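Putative metal-dependent isothiocyanate hydrolase SaxA (Pectobacterium carotovorum, PDB 6BRM) hydrolyses isothiocyanates and belongs to the metallo-beta-lactamase superfamily, with a pair of zinc ions bound in each chain. Local coordinates at the interface of chains A and B. Coordinates in Å, arbitrary orientation; residue numbers count along the deposited sequence, not the author numbering. Chains: chain A/B, Putative metal-dependent isothiocyanate hydrolase SaxA.

Contact 1: the interface of chains A and B. Residues chain A 167, 172, 207, 211; chain B 134-135.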
loop_
_atom_site.group_PDB
_atom_site.type_symbol
_atom_site.label_atom_id
_atom_site.label_comp_id
_atom_site.label_asym_id
_atom_site.label_seq_id
_atom_site.Cartn_x
_atom_site.Cartn_y
_atom_site.Cartn_z
ATOM N N TRP A 167 5.487 -5.679 6.928
ATOM C CA TRP A 167 5.257 -4.314 7.399
ATOM C C TRP A 167 5.243 -3.359 6.207
ATOM O O TRP A 167 6.262 -3.162 5.543
ATOM C CB TRP A 167 6.309 -3.867 8.424
ATOM C CG TRP A 167 5.859 -2.676 9.220
ATOM C CD1 TRP A 167 5.870 -1.369 8.823
ATOM C CD2 TRP A 167 5.303 -2.689 10.539
ATOM N NE1 TRP A 167 5.358 -0.568 9.814
ATOM C CE2 TRP A 167 5.004 -1.351 10.879
ATOM C CE3 TRP A 167 5.036 -3.702 11.472
ATOM C CZ2 TRP A 167 4.454 -0.996 12.107
ATOM C CZ3 TRP A 167 4.481 -3.350 12.696
ATOM C CH2 TRP A 167 4.193 -2.005 13.000
ATOM N N VAL A 172 -0.027 -0.066 8.918
ATOM C CA VAL A 172 0.051 1.051 9.881
ATOM C C VAL A 172 -1.252 1.866 9.923
ATOM O O VAL A 172 -1.770 2.146 11.012
ATOM C CB VAL A 172 1.272 1.975 9.596
ATOM C CG1 VAL A 172 1.205 3.280 10.384
ATOM C CG2 VAL A 172 2.566 1.246 9.914
ATOM N N ARG A 207 7.308 -3.723 16.843
ATOM C CA ARG A 207 6.886 -2.550 16.064
ATOM C C ARG A 207 5.402 -2.200 16.257
ATOM O O ARG A 207 5.060 -1.020 16.345
ATOM C CB ARG A 207 7.149 -2.767 14.567
ATOM C CG ARG A 207 8.602 -2.765 14.115
ATOM C CD ARG A 207 8.676 -3.328 12.703
ATOM N NE ARG A 207 10.013 -3.319 12.115
ATOM C CZ ARG A 207 10.332 -3.868 10.936
ATOM N NH1 ARG A 207 9.414 -4.487 10.190
ATOM N NH2 ARG A 207 11.587 -3.804 10.493
ATOM N N MET A 211 3.602 0.951 18.122
ATOM C CA MET A 211 2.546 1.663 17.387
ATOM C C MET A 211 1.214 1.709 18.150
ATOM O O MET A 211 0.516 2.723 18.114
ATOM C CB MET A 211 2.330 1.000 16.012
ATOM C CG MET A 211 1.812 1.918 14.915
ATOM S SD MET A 211 2.959 3.222 14.415
ATOM C CE MET A 211 4.478 2.327 14.112
ATOM N N TYR B 134 8.533 3.357 7.718
ATOM C CA TYR B 134 7.168 3.420 8.275
ATOM C C TYR B 134 6.938 2.568 9.540
ATOM O O TYR B 134 5.874 2.665 10.156
ATOM C CB TYR B 134 6.123 3.117 7.191
ATOM C CG TYR B 134 5.910 4.281 6.251
ATOM C CD1 TYR B 134 5.049 5.319 6.586
ATOM C CD2 TYR B 134 6.591 4.359 5.036
ATOM C CE1 TYR B 134 4.861 6.397 5.735
ATOM C CE2 TYR B 134 6.410 5.433 4.174
ATOM C CZ TYR B 134 5.542 6.446 4.525
ATOM O OH TYR B 134 5.354 7.507 3.669
ATOM N N ALA B 135 7.916 1.745 9.922
ATOM C CA ALA B 135 7.943 1.127 11.260
ATOM C C ALA B 135 8.244 2.162 12.353
ATOM O O ALA B 135 7.816 2.000 13.502
ATOM C CB ALA B 135 8.957 -0.007 11.316
#

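Contact 2: the interface of chains A and B. Residues chain A 125-127, 134, 144-145; chain B 169-170, 173.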
loop_
_atom_site.group_PDB
_atom_site.type_symbol
_atom_site.label_atom_id
_atom_site.label_comp_id
_atom_site.label_asym_id
_atom_site.label_seq_id
_atom_site.Cartn_x
_atom_site.Cartn_y
_atom_site.Cartn_z
ATOM N N ASP A 125 -5.874 -3.965 3.076
ATOM C CA ASP A 125 -4.809 -4.306 2.142
ATOM C C ASP A 125 -3.547 -4.693 2.908
ATOM O O ASP A 125 -3.379 -4.330 4.068
ATOM C CB ASP A 125 -4.536 -3.119 1.201
ATOM C CG ASP A 125 -3.506 -3.441 0.107
ATOM O OD1 ASP A 125 -3.457 -4.601 -0.365
ATOM O OD2 ASP A 125 -2.740 -2.527 -0.275
ATOM N N GLY A 126 -2.688 -5.468 2.257
ATOM C CA GLY A 126 -1.345 -5.765 2.749
ATOM C C GLY A 126 -0.392 -5.901 1.579
ATOM O O GLY A 126 -0.735 -5.550 0.452
ATOM N N GLN A 127 0.811 -6.389 1.850
ATOM C CA GLN A 127 1.796 -6.675 0.809
ATOM C C GLN A 127 2.509 -7.970 1.170
ATOM O O GLN A 127 3.185 -8.044 2.190
ATOM C CB GLN A 127 2.794 -5.524 0.669
ATOM C CG GLN A 127 3.667 -5.613 -0.573
ATOM C CD GLN A 127 4.513 -4.369 -0.804
ATOM O OE1 GLN A 127 4.002 -3.247 -0.817
ATOM N NE2 GLN A 127 5.813 -4.564 -1.004
ATOM N N TYR A 134 8.035 -7.362 -5.465
ATOM C CA TYR A 134 7.003 -6.865 -6.386
ATOM C C TYR A 134 7.526 -6.029 -7.569
ATOM O O TYR A 134 6.732 -5.601 -8.407
ATOM C CB TYR A 134 5.933 -6.084 -5.615
ATOM C CG TYR A 134 5.005 -6.976 -4.827
ATOM C CD1 TYR A 134 3.897 -7.566 -5.436
ATOM C CD2 TYR A 134 5.233 -7.241 -3.478
ATOM C CE1 TYR A 134 3.039 -8.390 -4.721
ATOM C CE2 TYR A 134 4.383 -8.064 -2.755
ATOM C CZ TYR A 134 3.288 -8.634 -3.378
ATOM O OH TYR A 134 2.441 -9.446 -2.665
ATOM N N GLY A 144 0.966 -12.184 -5.291
ATOM C CA GLY A 144 -0.369 -11.621 -5.518
ATOM C C GLY A 144 -0.897 -10.748 -4.398
ATOM O O GLY A 144 -0.125 -10.101 -3.692
ATOM N N ASP A 145 -2.220 -10.723 -4.257
ATOM C CA ASP A 145 -2.887 -10.030 -3.154
ATOM C C ASP A 145 -3.216 -11.020 -2.044
ATOM O O ASP A 145 -3.381 -12.214 -2.302
ATOM C CB ASP A 145 -4.181 -9.363 -3.637
ATOM C CG ASP A 145 -3.965 -8.435 -4.826
ATOM O OD1 ASP A 145 -2.801 -8.084 -5.126
ATOM O OD2 ASP A 145 -4.972 -8.055 -5.461
ATOM N N LYS B 169 3.488 -2.161 -4.141
ATOM C CA LYS B 169 2.534 -2.859 -5.035
ATOM C C LYS B 169 1.271 -2.044 -5.380
ATOM O O LYS B 169 0.705 -2.250 -6.453
ATOM C CB LYS B 169 2.189 -4.281 -4.535
ATOM C CG LYS B 169 0.765 -4.531 -4.041
ATOM C CD LYS B 169 0.612 -5.974 -3.591
ATOM C CE LYS B 169 -0.822 -6.300 -3.219
ATOM N NZ LYS B 169 -1.346 -5.464 -2.110
ATOM N N PRO B 170 0.826 -1.127 -4.491
ATOM C CA PRO B 170 -0.242 -0.203 -4.909
ATOM C C PRO B 170 0.094 0.646 -6.145
ATOM O O PRO B 170 -0.816 1.058 -6.876
ATOM C CB PRO B 170 -0.428 0.684 -3.678
ATOM C CG PRO B 170 -0.097 -0.215 -2.546
ATOM C CD PRO B 170 1.077 -1.014 -3.042
ATOM N N LYS B 173 -0.202 -2.192 -9.086
ATOM C CA LYS B 173 -1.630 -2.429 -9.359
ATOM C C LYS B 173 -2.327 -1.275 -10.090
ATOM O O LYS B 173 -3.289 -1.504 -10.826
ATOM C CB LYS B 173 -2.390 -2.738 -8.063
ATOM C CG LYS B 173 -2.073 -4.106 -7.480
ATOM C CD LYS B 173 -2.744 -4.317 -6.131
ATOM C CE LYS B 173 -4.250 -4.508 -6.247
ATOM N NZ LYS B 173 -4.881 -4.726 -4.915
#

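Contact 1: the interface of chains A and B
One face of the A:Trp167 indole receives the methyl group of B:Ala135, whose CB stands 3.9 Å above the ring plane and toward the rim. A:Arg207 CD comes over the same face, also near the rim. In this metallo-beta-lactamase-superfamily hydrolase the indole lies shortly after A:Asp164, a ligand of both zinc ions, and the partner chain meets it with the 3-10 helix 133-135. Along the pyrrole part of the indole, NE1 points to the backbone carbonyl O of B:Tyr134 at 3.3 Å, a weak hydrogen bond with an angle of 156° at the hydrogen. The backbone of B:Ala135 follows the same part of the ring, its CA 3.9 Å from A:Trp167 CE2. From helix 169-178, A:Val172 approaches the B:Tyr134 carbonyl with one methyl, CG2, 3.6 Å from O.

A:Arg207, on helix 203-211, is extended from CG to NE, which carries its aliphatic part past the alanine methyl; CD lies 3.6 Å from B:Ala135 CB. The methyl thus sits on the indole face beside the arginine stem, in contact with both, and this arginine makes its contact through the stem and NE. A:Met211, one turn further along the helix, is bent at chi2 (66°) and chi3 (50°), which turns its terminal methyl CE toward the carbonyl O of B:Ala135, 3.4 Å away.

Contact 2: the interface of chains A and B
B:Lys169 runs extended from CA to CE and turns at its last torsion (chi4 -60°), which points its ammonium group NZ into chain A, toward the loop of A:Asp125 and A:Gly126. A:Asp125 comes to meet it with CG anti to the backbone N (chi1 -175°), and the two side chains reach each other tip to tip. NZ forms a salt bridge with the carboxylate oxygen OD1 of A:Asp125 at 2.9 Å and donates a hydrogen bond to the backbone O of A:Gly126 at 2.6 Å. The second bond lies close to the carbonyl axis, with a C=O...N angle of 165°. Two oxygens from neighbouring residues therefore grip one ammonium group and fix its position.

The aliphatic stem of B:Lys169 lies alongside A:Tyr134, pointing the same way. Its CB rests over one ring face, toward the rim, and further along CD is 3.6 Å from the ring carbon CE1. The phenol OH of A:Tyr134 is itself anchored within chain A: it donates to the backbone O of A:Gly144 at 2.8 Å, in the carbonyl plane, and this second-shell bond steadies the ring against which the lysine packs.

Next to A:Gly144, the carboxylate of A:Asp145 crosses B:Lys169, with OD1 3.3 Å from CE. Its other oxygen, OD2, meets B:Lys173 tip to tip in a weak salt bridge, 3.4 Å from NZ. The carboxylate of A:Asp145 also lies near the B:Lys169 ammonium without touching it, and may add to the negative field that favours a charged lysine.

This polar patch joins the start of helix 169-178 to the loop just before the zinc ligand A:His128, and so could tie pairing of the chains to the shape of the metal site, if the pair seen in the crystal also forms in solution.

The C-alpha centres of contact 1 and contact 2 lie about 17 Å apart in one two-fold symmetric interface. With the chains exchanged, both draw on the same elements: the segment from A:Trp167 into helix 169-178 of one subunit and the 3-10 helix 133-135 of the other. One tyrosine serves in both, as B:Tyr134 through its backbone carbonyl in contact 1 and as A:Tyr134 through its ring in contact 2. Contact 1 is mostly apolar, whereas contact 2 is dominated by charge. Their repetition about the axis gives each chain both roles, an arrangement consistent with a homodimer, although the crystal alone does not establish one.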